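Local atomic coordinates of inositol-1-monophosphatase (Mycobacterium tuberculosis, PDB entry 2Q74), a protein that is a magnesium-dependent inositol monophosphatase that probably hydrolyses inositol 1-phosphate to myo-inositol and phosphate, the last step of myo-inositol synthesis from glucose 6-phosphate. Residues T167-F181 with A219-V231. Numbering follows the deposited sequence.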
loop_
_atom_site.group_PDB
_atom_site.type_symbol
_atom_site.label_atom_id
_atom_site.label_comp_id
_atom_site.label_asym_id
_atom_site.label_seq_id
_atom_site.Cartn_x
_atom_site.Cartn_y
_atom_site.Cartn_z
ATOM N N THR A 167 5.555 -7.738 -15.979
ATOM C CA THR A 167 4.614 -7.373 -17.012
ATOM C C THR A 167 5.336 -7.155 -18.330
ATOM O O THR A 167 6.552 -7.154 -18.373
ATOM C CB THR A 167 3.868 -6.087 -16.623
ATOM O OG1 THR A 167 4.806 -5.015 -16.542
ATOM C CG2 THR A 167 3.181 -6.236 -15.288
ATOM N N GLY A 168 4.582 -6.939 -19.400
ATOM C CA GLY A 168 5.158 -6.646 -20.718
ATOM C C GLY A 168 4.867 -5.234 -21.219
ATOM O O GLY A 168 4.718 -5.042 -22.414
ATOM N N VAL A 169 4.771 -4.255 -20.319
ATOM C CA VAL A 169 4.575 -2.850 -20.702
ATOM C C VAL A 169 5.670 -2.353 -21.625
ATOM O O VAL A 169 6.836 -2.675 -21.406
ATOM C CB VAL A 169 4.614 -1.856 -19.483
ATOM C CG1 VAL A 169 3.283 -1.161 -19.308
ATOM C CG2 VAL A 169 5.151 -2.528 -18.219
ATOM N N ASP A 170 5.286 -1.519 -22.597
ATOM C CA ASP A 170 6.229 -0.887 -23.566
ATOM C C ASP A 170 6.374 0.606 -23.328
ATOM O O ASP A 170 7.479 1.133 -23.385
ATOM C CB ASP A 170 5.742 -1.069 -25.000
ATOM C CG ASP A 170 5.647 -2.505 -25.383
ATOM O OD1 ASP A 170 6.357 -3.322 -24.755
ATOM O OD2 ASP A 170 4.848 -2.819 -26.299
ATOM N N GLU A 171 5.253 1.286 -23.095
ATOM C CA GLU A 171 5.270 2.716 -22.927
ATOM C C GLU A 171 5.377 3.064 -21.452
ATOM O O GLU A 171 4.509 2.711 -20.653
ATOM C CB GLU A 171 4.017 3.357 -23.538
ATOM C CG GLU A 171 3.916 3.229 -25.063
ATOM C CD GLU A 171 2.724 2.385 -25.508
ATOM O OE1 GLU A 171 2.733 1.147 -25.293
ATOM O OE2 GLU A 171 1.774 2.970 -26.074
ATOM N N LEU A 172 6.441 3.778 -21.106
ATOM C CA LEU A 172 6.642 4.270 -19.748
ATOM C C LEU A 172 5.465 5.073 -19.224
ATOM O O LEU A 172 5.303 5.147 -18.043
ATOM C CB LEU A 172 7.921 5.119 -19.667
ATOM C CG LEU A 172 8.401 5.565 -18.274
ATOM C CD1 LEU A 172 8.769 4.359 -17.382
ATOM C CD2 LEU A 172 9.587 6.547 -18.435
ATOM N N SER A 173 4.655 5.665 -20.097
ATOM C CA SER A 173 3.430 6.383 -19.687
ATOM C C SER A 173 2.325 5.439 -19.286
ATOM O O SER A 173 1.279 5.870 -18.813
ATOM C CB SER A 173 2.903 7.242 -20.832
ATOM O OG SER A 173 2.470 6.424 -21.897
ATOM N N MET A 174 2.560 4.151 -19.499
ATOM C CA MET A 174 1.625 3.102 -19.135
ATOM C C MET A 174 2.098 2.319 -17.904
ATOM O O MET A 174 1.443 1.370 -17.478
ATOM C CB MET A 174 1.485 2.152 -20.322
ATOM C CG MET A 174 0.743 2.755 -21.491
ATOM S SD MET A 174 -1.043 2.723 -21.207
ATOM C CE MET A 174 -1.400 4.272 -20.324
ATOM N N ALA A 175 3.235 2.721 -17.340
ATOM C CA ALA A 175 3.873 1.966 -16.284
ATOM C C ALA A 175 3.430 2.464 -14.898
ATOM O O ALA A 175 3.311 3.670 -14.671
ATOM C CB ALA A 175 5.370 2.047 -16.436
ATOM N N LEU A 176 3.169 1.521 -13.990
ATOM C CA LEU A 176 2.902 1.848 -12.596
ATOM C C LEU A 176 4.208 1.727 -11.807
ATOM O O LEU A 176 4.801 0.639 -11.708
ATOM C CB LEU A 176 1.843 0.905 -12.034
ATOM C CG LEU A 176 1.350 1.089 -10.632
ATOM C CD1 LEU A 176 0.671 2.429 -10.490
ATOM C CD2 LEU A 176 0.397 -0.054 -10.349
ATOM N N LEU A 177 4.645 2.853 -11.251
ATOM C CA LEU A 177 5.943 2.945 -10.630
ATOM C C LEU A 177 5.816 3.028 -9.111
ATOM O O LEU A 177 5.077 3.856 -8.588
ATOM C CB LEU A 177 6.654 4.184 -11.140
ATOM C CG LEU A 177 8.033 4.467 -10.569
ATOM C CD1 LEU A 177 9.086 3.493 -11.124
ATOM C CD2 LEU A 177 8.386 5.888 -10.883
ATOM N N GLY A 178 6.587 2.195 -8.417
ATOM C CA GLY A 178 6.711 2.287 -6.976
ATOM C C GLY A 178 7.970 3.037 -6.578
ATOM O O GLY A 178 9.012 2.945 -7.230
ATOM N N THR A 179 7.892 3.801 -5.509
ATOM C CA THR A 179 9.089 4.448 -4.968
ATOM C C THR A 179 9.096 4.468 -3.474
ATOM O O THR A 179 8.105 4.166 -2.835
ATOM C CB THR A 179 9.239 5.899 -5.452
ATOM O OG1 THR A 179 8.000 6.601 -5.299
ATOM C CG2 THR A 179 9.621 5.895 -6.888
ATOM N N GLY A 180 10.252 4.806 -2.934
ATOM C CA GLY A 180 10.402 5.029 -1.516
ATOM C C GLY A 180 11.424 6.110 -1.272
ATOM O O GLY A 180 12.090 6.583 -2.201
ATOM N N PHE A 181 11.497 6.534 -0.016
ATOM C CA PHE A 181 12.529 7.448 0.450
ATOM C C PHE A 181 13.542 6.580 1.162
ATOM O O PHE A 181 13.197 5.861 2.109
ATOM C CB PHE A 181 11.937 8.500 1.386
ATOM C CG PHE A 181 11.045 9.505 0.691
ATOM C CD1 PHE A 181 9.807 9.840 1.221
ATOM C CD2 PHE A 181 11.449 10.117 -0.489
ATOM C CE1 PHE A 181 8.995 10.766 0.589
ATOM C CE2 PHE A 181 10.640 11.042 -1.119
ATOM C CZ PHE A 181 9.415 11.370 -0.574
ATOM N N ALA A 219 8.275 -8.245 -9.614
ATOM C CA ALA A 219 8.368 -9.633 -9.983
ATOM C C ALA A 219 7.010 -10.250 -10.279
ATOM O O ALA A 219 6.840 -10.966 -11.237
ATOM C CB ALA A 219 9.073 -10.406 -8.891
ATOM N N ALA A 220 6.035 -9.981 -9.437
ATOM C CA ALA A 220 4.706 -10.559 -9.578
ATOM C C ALA A 220 3.878 -9.867 -10.650
ATOM O O ALA A 220 2.887 -10.417 -11.105
ATOM C CB ALA A 220 3.984 -10.483 -8.281
ATOM N N GLY A 221 4.271 -8.662 -11.056
ATOM C CA GLY A 221 3.505 -7.878 -12.035
ATOM C C GLY A 221 2.533 -6.911 -11.379
ATOM O O GLY A 221 1.661 -6.382 -12.042
ATOM N N ARG A 222 2.677 -6.670 -10.085
ATOM C CA ARG A 222 1.810 -5.707 -9.397
ATOM C C ARG A 222 2.308 -4.267 -9.516
ATOM O O ARG A 222 1.557 -3.338 -9.277
ATOM C CB ARG A 222 1.674 -6.093 -7.939
ATOM C CG ARG A 222 1.192 -7.501 -7.791
ATOM C CD ARG A 222 0.706 -7.784 -6.400
ATOM N NE ARG A 222 0.594 -9.218 -6.176
ATOM C CZ ARG A 222 0.049 -9.779 -5.100
ATOM N NH1 ARG A 222 -0.464 -9.031 -4.123
ATOM N NH2 ARG A 222 0.017 -11.108 -5.011
ATOM N N LEU A 223 3.579 -4.106 -9.859
ATOM C CA LEU A 223 4.135 -2.839 -10.303
ATOM C C LEU A 223 4.871 -3.130 -11.601
ATOM O O LEU A 223 5.354 -4.247 -11.787
ATOM C CB LEU A 223 5.139 -2.292 -9.296
ATOM C CG LEU A 223 4.621 -1.904 -7.915
ATOM C CD1 LEU A 223 5.850 -1.567 -7.077
ATOM C CD2 LEU A 223 3.601 -0.740 -7.955
ATOM N N ASP A 224 4.974 -2.128 -12.478
ATOM C CA ASP A 224 5.746 -2.242 -13.703
ATOM C C ASP A 224 7.206 -1.887 -13.468
ATOM O O ASP A 224 8.082 -2.326 -14.216
ATOM C CB ASP A 224 5.174 -1.330 -14.775
ATOM C CG ASP A 224 3.826 -1.803 -15.298
ATOM O OD1 ASP A 224 3.636 -2.989 -15.638
ATOM O OD2 ASP A 224 2.929 -0.950 -15.357
ATOM N N ALA A 225 7.461 -1.058 -12.455
ATOM C CA ALA A 225 8.826 -0.688 -12.076
ATOM C C ALA A 225 8.928 -0.191 -10.673
ATOM O O ALA A 225 7.921 0.173 -10.007
ATOM C CB ALA A 225 9.363 0.376 -12.982
ATOM N N TYR A 226 10.170 -0.113 -10.223
ATOM C CA TYR A 226 10.443 0.388 -8.886
ATOM C C TYR A 226 11.742 1.148 -8.883
ATOM O O TYR A 226 12.704 0.709 -9.472
ATOM C CB TYR A 226 10.515 -0.781 -7.906
ATOM C CG TYR A 226 11.143 -0.459 -6.580
ATOM C CD1 TYR A 226 10.533 0.447 -5.699
ATOM C CD2 TYR A 226 12.338 -1.066 -6.189
ATOM C CE1 TYR A 226 11.103 0.746 -4.432
ATOM C CE2 TYR A 226 12.930 -0.778 -4.950
ATOM C CZ TYR A 226 12.288 0.130 -4.063
ATOM O OH TYR A 226 12.863 0.404 -2.860
ATOM N N TYR A 227 11.748 2.287 -8.196
ATOM C CA TYR A 227 12.945 3.129 -8.077
ATOM C C TYR A 227 13.071 3.697 -6.655
ATOM O O TYR A 227 12.160 4.366 -6.145
ATOM C CB TYR A 227 12.904 4.289 -9.085
ATOM C CG TYR A 227 13.827 5.425 -8.719
ATOM C CD1 TYR A 227 15.196 5.262 -8.795
ATOM C CD2 TYR A 227 13.340 6.634 -8.251
ATOM C CE1 TYR A 227 16.086 6.283 -8.440
ATOM C CE2 TYR A 227 14.209 7.671 -7.880
ATOM C CZ TYR A 227 15.605 7.486 -7.989
ATOM O OH TYR A 227 16.549 8.460 -7.655
ATOM N N GLU A 228 14.220 3.438 -6.037
ATOM C CA GLU A 228 14.556 4.053 -4.769
ATOM C C GLU A 228 16.041 4.390 -4.642
ATOM O O GLU A 228 16.910 3.602 -5.006
ATOM C CB GLU A 228 14.127 3.169 -3.599
ATOM C CG GLU A 228 14.081 3.937 -2.283
ATOM C CD GLU A 228 13.504 3.155 -1.158
ATOM O OE1 GLU A 228 12.570 2.358 -1.386
ATOM O OE2 GLU A 228 13.996 3.339 -0.023
ATOM N N HIS A 229 16.296 5.568 -4.088
ATOM C CA HIS A 229 17.635 6.072 -3.845
ATOM C C HIS A 229 17.999 5.953 -2.364
ATOM O O HIS A 229 17.507 6.721 -1.541
ATOM C CB HIS A 229 17.699 7.537 -4.270
ATOM C CG HIS A 229 19.082 8.093 -4.291
ATOM N ND1 HIS A 229 19.955 7.864 -5.332
ATOM C CD2 HIS A 229 19.744 8.875 -3.405
ATOM C CE1 HIS A 229 21.100 8.477 -5.083
ATOM N NE2 HIS A 229 20.995 9.100 -3.921
ATOM N N GLY A 230 18.853 4.986 -2.032
ATOM C CA GLY A 230 19.357 4.825 -0.667
ATOM C C GLY A 230 18.764 3.647 0.085
ATOM O O GLY A 230 18.198 3.809 1.163
ATOM N N VAL A 231 18.929 2.453 -0.467
ATOM C CA VAL A 231 18.356 1.252 0.109
ATOM C C VAL A 231 19.475 0.385 0.662
ATOM O O VAL A 231 20.417 0.052 -0.048
ATOM C CB VAL A 231 17.565 0.456 -0.959
ATOM C CG1 VAL A 231 16.962 -0.814 -0.354
ATOM C CG2 VAL A 231 16.484 1.326 -1.580
HETATM O O HOH W 1 6.407 -6.254 -13.338
HETATM O O HOH W 2 14.635 7.594 -3.745
#
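Asp224 reaches across to 167-181 with both carboxylate oxygens. OD1 takes the Thr167 hydroxyl on its anti side, 17° out of the carboxylate plane, the two side chains crossing at about a right angle; OD2 receives Leu176 N on its anti lone pair in a fairly straight bond (2.8 Å from N to OD2). Asp224 CG stands anti to its own carbonyl carbon (chi1 -70°), which turns the carboxylate toward Thr167 and Leu176, with Val169 CG2 alongside. Leu176 O answers by accepting both Asp224 N and Ala225 N. From here strands 176-181 and 225-228 run parallel, 23° apart: Gly178 N bonds Ala225 O at 2.9 Å, and Tyr227 N bonds Gly178 O at 3.0 Å. They are neighbours in a five-stranded mixed sheet of the inositol monophosphatase fold, the chain between them running through helix 188-198, outer strand 204-206 and helix 211-220. On one face Leu177 CD1 packs on Ala225 CB (3.6 Å); on the other, Leu223 CD1 sits 4.0 Å from Gly178 CA, and Tyr226 CD1 nears Gly178 O. A water links Thr167 N to Leu223 O. Farther out, Tyr114 OH of the second subunit hydrogen-bonds Asp224 OD2, which places the start of strand 225-228 at the dimer interface, while Leu223 neighbours Arg206, a substrate-binding residue by analogy with relatives.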